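Local coordinates for protein thin, isoform D (Drosophila melanogaster, PDB 6XG7) that probably acts as a RING-type, zinc-binding ubiquitin-protein transferase, whose NHL-repeat beta-propeller, the part here, is thought to bind partner proteins, at residues F152-V163 with F166-G177. Residues are numbered along the deposited sequence; the frame is centred on the assembly and turned at random.
Sequences FIYVCDKENHRV and FQSDGSFVGKFG
Val163 lies against one face of the Phe176 ring: its CB is 4.0 Å from the ring centroid in a CH-pi contact, and Val163 CG1 comes 3.7 Å from Phe176 CZ. The flat ring offers a broad face to the branched valine, and it reaches this place because Phe176 CG sits between the backbone N and the carbonyl carbon (chi1 51°). Their backbones form an antiparallel hydrogen-bonded pair, Val163 N to Phe176 O being 2.8 Å and nearly straight. Ile153 and Phe166 make a second such pair, with Ile153 N 2.8 Å from Phe166 O; Val155 CG2 meets Phe166 CE1 at 3.9 Å. At the partly exposed end, the edge of the Phe152 ring meets Val173, Phe152 CE1 to Val173 CG2 3.9 Å, while the aliphatic start of Gln167 runs beside it. Cutting Phe152 back to an alanine is likely to strip Val173 CG2 of its apolar cover and leave the Gln167 chain freer to move. The Ile153–Phe166 pair joins strands 153-157 and 162-166, and the Val163–Phe176 pair joins 162-166 and 172-179, successive strands of one propeller blade; all four side chains are buried on the same face of the sheet. In the second shell, Arg162 is long enough to reach both Asp157 and Lys138 O: Arg162 NE donates in its guanidinium plane to Asp157 OD2 (2.8 Å), a salt bridge whose acceptor oxygen also takes Asn160 ND2 from the same face of the carboxylate. The methylenes of Lys175 pass near Arg162 NH1 on the way to a salt bridge with Asp136. A water links Asn160 O with Gly177 O.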
loop_
_atom_site.group_PDB
_atom_site.type_symbol
_atom_site.label_atom_id
_atom_site.label_comp_id
_atom_site.label_asym_id
_atom_site.label_seq_id
_atom_site.Cartn_x
_atom_site.Cartn_y
_atom_site.Cartn_z
ATOM N N PHE A 152 11.428 -8.156 8.013
ATOM C CA PHE A 152 10.850 -9.083 7.052
ATOM C C PHE A 152 9.987 -8.320 6.048
ATOM O O PHE A 152 9.326 -7.324 6.385
ATOM C CB PHE A 152 10.018 -10.152 7.749
ATOM C CG PHE A 152 10.837 -11.131 8.561
ATOM C CD1 PHE A 152 11.422 -12.250 7.979
ATOM C CD2 PHE A 152 11.012 -10.934 9.925
ATOM C CE1 PHE A 152 12.173 -13.151 8.749
ATOM C CE2 PHE A 152 11.750 -11.822 10.685
ATOM C CZ PHE A 152 12.329 -12.928 10.094
ATOM N N ILE A 153 9.978 -8.826 4.818
ATOM C CA ILE A 153 9.244 -8.251 3.695
ATOM C C ILE A 153 8.038 -9.135 3.382
ATOM O O ILE A 153 8.169 -10.353 3.214
ATOM C CB ILE A 153 10.161 -8.113 2.463
ATOM C CG1 ILE A 153 11.324 -7.178 2.753
ATOM C CG2 ILE A 153 9.373 -7.624 1.262
ATOM C CD1 ILE A 153 12.407 -7.200 1.682
ATOM N N TYR A 154 6.866 -8.518 3.280
ATOM C CA TYR A 154 5.617 -9.211 2.995
ATOM C C TYR A 154 5.073 -8.669 1.683
ATOM O O TYR A 154 4.900 -7.451 1.544
ATOM C CB TYR A 154 4.584 -8.963 4.108
ATOM C CG TYR A 154 5.000 -9.408 5.496
ATOM C CD1 TYR A 154 5.967 -8.710 6.212
ATOM C CD2 TYR A 154 4.434 -10.526 6.086
ATOM C CE1 TYR A 154 6.364 -9.107 7.464
ATOM C CE2 TYR A 154 4.832 -10.942 7.344
ATOM C CZ TYR A 154 5.790 -10.220 8.028
ATOM O OH TYR A 154 6.168 -10.648 9.288
ATOM N N VAL A 155 4.794 -9.565 0.737
ATOM C CA VAL A 155 4.436 -9.211 -0.630
ATOM C C VAL A 155 3.076 -9.800 -0.978
ATOM O O VAL A 155 2.845 -11.000 -0.804
ATOM C CB VAL A 155 5.467 -9.752 -1.639
ATOM C CG1 VAL A 155 5.061 -9.377 -3.079
ATOM C CG2 VAL A 155 6.840 -9.255 -1.322
ATOM N N CYS A 156 2.218 -8.942 -1.437
ATOM C CA CYS A 156 0.956 -9.424 -2.131
ATOM C C CYS A 156 1.192 -9.869 -3.607
ATOM O O CYS A 156 1.550 -9.084 -4.499
ATOM C CB CYS A 156 -0.081 -8.313 -2.202
ATOM S SG CYS A 156 -0.902 -8.002 -0.673
ATOM N N ASP A 157 1.185 -11.170 -3.779
ATOM C CA ASP A 157 1.548 -11.794 -5.054
ATOM C C ASP A 157 0.221 -12.021 -5.766
ATOM O O ASP A 157 -0.405 -13.075 -5.643
ATOM C CB ASP A 157 2.281 -13.094 -4.730
ATOM C CG ASP A 157 2.775 -13.817 -5.946
ATOM O OD1 ASP A 157 2.604 -13.295 -7.065
ATOM O OD2 ASP A 157 3.341 -14.917 -5.756
ATOM N N LYS A 158 -0.216 -10.993 -6.496
ATOM C CA LYS A 158 -1.637 -10.814 -6.786
ATOM C C LYS A 158 -2.217 -11.995 -7.555
ATOM O O LYS A 158 -3.237 -12.565 -7.151
ATOM C CB LYS A 158 -1.844 -9.511 -7.559
ATOM C CG LYS A 158 -3.297 -9.248 -7.882
ATOM C CD LYS A 158 -3.493 -7.899 -8.533
ATOM C CE LYS A 158 -3.122 -7.885 -10.007
ATOM N NZ LYS A 158 -4.162 -8.496 -10.899
ATOM N N GLU A 159 -1.616 -12.348 -8.689
ATOM C CA GLU A 159 -2.208 -13.397 -9.517
ATOM C C GLU A 159 -1.879 -14.798 -9.025
ATOM O O GLU A 159 -2.405 -15.765 -9.578
ATOM C CB GLU A 159 -1.857 -13.198 -10.993
ATOM C CG GLU A 159 -2.646 -12.072 -11.631
ATOM C CD GLU A 159 -4.134 -12.241 -11.448
ATOM O OE1 GLU A 159 -4.657 -13.314 -11.817
ATOM O OE2 GLU A 159 -4.755 -11.311 -10.877
ATOM N N ASN A 160 -1.051 -14.937 -7.993
ATOM C CA ASN A 160 -0.910 -16.215 -7.310
ATOM C C ASN A 160 -1.777 -16.299 -6.057
ATOM O O ASN A 160 -1.699 -17.288 -5.325
ATOM C CB ASN A 160 0.556 -16.491 -6.972
ATOM C CG ASN A 160 1.399 -16.771 -8.200
ATOM O OD1 ASN A 160 0.911 -17.263 -9.219
ATOM N ND2 ASN A 160 2.676 -16.446 -8.108
ATOM N N HIS A 161 -2.604 -15.284 -5.801
ATOM C CA HIS A 161 -3.588 -15.273 -4.716
ATOM C C HIS A 161 -2.956 -15.626 -3.369
ATOM O O HIS A 161 -3.488 -16.387 -2.564
ATOM C CB HIS A 161 -4.789 -16.146 -5.070
ATOM C CG HIS A 161 -5.363 -15.820 -6.415
ATOM N ND1 HIS A 161 -5.966 -14.610 -6.692
ATOM C CD2 HIS A 161 -5.388 -16.525 -7.572
ATOM C CE1 HIS A 161 -6.357 -14.594 -7.953
ATOM N NE2 HIS A 161 -6.013 -15.742 -8.511
ATOM N N ARG A 162 -1.815 -14.999 -3.098
ATOM C CA ARG A 162 -1.073 -15.341 -1.898
ATOM C C ARG A 162 -0.236 -14.168 -1.420
ATOM O O ARG A 162 0.043 -13.217 -2.157
ATOM C CB ARG A 162 -0.172 -16.555 -2.136
ATOM C CG ARG A 162 0.975 -16.280 -3.103
ATOM C CD ARG A 162 1.660 -17.559 -3.505
ATOM N NE ARG A 162 2.788 -17.335 -4.393
ATOM C CZ ARG A 162 3.523 -18.327 -4.880
ATOM N NH1 ARG A 162 3.247 -19.576 -4.520
ATOM N NH2 ARG A 162 4.545 -18.095 -5.675
ATOM N N VAL A 163 0.196 -14.282 -0.173
ATOM C CA VAL A 163 1.218 -13.442 0.423
ATOM C C VAL A 163 2.470 -14.287 0.548
ATOM O O VAL A 163 2.408 -15.433 1.002
ATOM C CB VAL A 163 0.757 -12.947 1.809
ATOM C CG1 VAL A 163 1.867 -12.204 2.510
ATOM C CG2 VAL A 163 -0.460 -12.069 1.675
ATOM N N PHE A 166 9.606 -12.814 3.165
ATOM C CA PHE A 166 11.029 -12.892 2.880
ATOM C C PHE A 166 11.812 -12.227 4.000
ATOM O O PHE A 166 11.329 -11.301 4.658
ATOM C CB PHE A 166 11.374 -12.157 1.566
ATOM C CG PHE A 166 10.614 -12.663 0.396
ATOM C CD1 PHE A 166 9.347 -12.180 0.108
ATOM C CD2 PHE A 166 11.130 -13.679 -0.399
ATOM C CE1 PHE A 166 8.630 -12.691 -0.958
ATOM C CE2 PHE A 166 10.405 -14.168 -1.454
ATOM C CZ PHE A 166 9.160 -13.680 -1.724
ATOM N N GLN A 167 13.046 -12.678 4.184
ATOM C CA GLN A 167 13.995 -11.885 4.943
ATOM C C GLN A 167 14.322 -10.608 4.172
ATOM O O GLN A 167 14.016 -10.466 2.982
ATOM C CB GLN A 167 15.289 -12.669 5.169
ATOM C CG GLN A 167 15.112 -13.918 5.993
ATOM C CD GLN A 167 16.423 -14.609 6.252
ATOM O OE1 GLN A 167 17.416 -13.962 6.567
ATOM N NE2 GLN A 167 16.443 -15.929 6.117
ATOM N N SER A 168 14.978 -9.670 4.851
ATOM C CA SER A 168 15.269 -8.394 4.212
ATOM C C SER A 168 16.212 -8.541 3.018
ATOM O O SER A 168 16.262 -7.633 2.185
ATOM C CB SER A 168 15.829 -7.401 5.228
ATOM O OG SER A 168 17.117 -7.805 5.655
ATOM N N ASP A 169 16.946 -9.656 2.914
ATOM C CA ASP A 169 17.830 -9.934 1.779
ATOM C C ASP A 169 17.149 -10.719 0.667
ATOM O O ASP A 169 17.806 -11.074 -0.318
ATOM C CB ASP A 169 19.125 -10.659 2.222
ATOM C CG ASP A 169 18.933 -12.137 2.553
ATOM O OD1 ASP A 169 17.787 -12.592 2.735
ATOM O OD2 ASP A 169 19.972 -12.841 2.652
ATOM N N GLY A 170 15.855 -10.979 0.787
ATOM C CA GLY A 170 15.111 -11.685 -0.226
ATOM C C GLY A 170 15.043 -13.184 -0.036
ATOM O O GLY A 170 14.437 -13.870 -0.865
ATOM N N SER A 171 15.659 -13.727 1.012
ATOM C CA SER A 171 15.537 -15.155 1.274
ATOM C C SER A 171 14.097 -15.526 1.590
ATOM O O SER A 171 13.460 -14.891 2.431
ATOM C CB SER A 171 16.382 -15.524 2.486
ATOM O OG SER A 171 17.740 -15.277 2.258
ATOM N N PHE A 172 13.595 -16.589 0.961
ATOM C CA PHE A 172 12.216 -17.014 1.181
ATOM C C PHE A 172 12.026 -17.537 2.598
ATOM O O PHE A 172 12.809 -18.360 3.086
ATOM C CB PHE A 172 11.851 -18.109 0.185
ATOM C CG PHE A 172 10.431 -18.614 0.320
ATOM C CD1 PHE A 172 9.355 -17.886 -0.196
ATOM C CD2 PHE A 172 10.171 -19.827 0.939
ATOM C CE1 PHE A 172 8.054 -18.350 -0.079
ATOM C CE2 PHE A 172 8.858 -20.284 1.066
ATOM C CZ PHE A 172 7.808 -19.547 0.554
ATOM N N VAL A 173 10.975 -17.053 3.252
ATOM C CA VAL A 173 10.591 -17.482 4.591
ATOM C C VAL A 173 9.349 -18.365 4.558
ATOM O O VAL A 173 9.330 -19.435 5.166
ATOM C CB VAL A 173 10.397 -16.272 5.532
ATOM C CG1 VAL A 173 9.823 -16.711 6.881
ATOM C CG2 VAL A 173 11.717 -15.546 5.702
ATOM N N GLY A 174 8.289 -17.920 3.880
ATOM C CA GLY A 174 7.049 -18.677 3.873
ATOM C C GLY A 174 5.992 -17.973 3.054
ATOM O O GLY A 174 6.238 -16.932 2.449
ATOM N N LYS A 175 4.803 -18.566 3.023
ATOM C CA LYS A 175 3.722 -18.023 2.213
ATOM C C LYS A 175 2.402 -18.515 2.775
ATOM O O LYS A 175 2.355 -19.507 3.508
ATOM C CB LYS A 175 3.858 -18.447 0.747
ATOM C CG LYS A 175 3.679 -19.951 0.509
ATOM C CD LYS A 175 3.880 -20.307 -0.969
ATOM C CE LYS A 175 3.572 -21.774 -1.276
ATOM N NZ LYS A 175 4.621 -22.660 -0.731
ATOM N N PHE A 176 1.330 -17.815 2.407
ATOM C CA PHE A 176 -0.013 -18.236 2.769
ATOM C C PHE A 176 -1.010 -17.629 1.796
ATOM O O PHE A 176 -0.742 -16.604 1.163
ATOM C CB PHE A 176 -0.369 -17.911 4.226
ATOM C CG PHE A 176 -0.122 -16.494 4.629
ATOM C CD1 PHE A 176 -1.121 -15.550 4.523
ATOM C CD2 PHE A 176 1.089 -16.125 5.188
ATOM C CE1 PHE A 176 -0.898 -14.244 4.934
ATOM C CE2 PHE A 176 1.320 -14.835 5.590
ATOM C CZ PHE A 176 0.324 -13.887 5.458
ATOM N N GLY A 177 -2.138 -18.295 1.662
ATOM C CA GLY A 177 -3.214 -17.839 0.817
ATOM C C GLY A 177 -3.310 -18.644 -0.463
ATOM O O GLY A 177 -2.309 -19.123 -1.017
HETATM O O HOH W 1 -1.810 -19.748 -3.971
#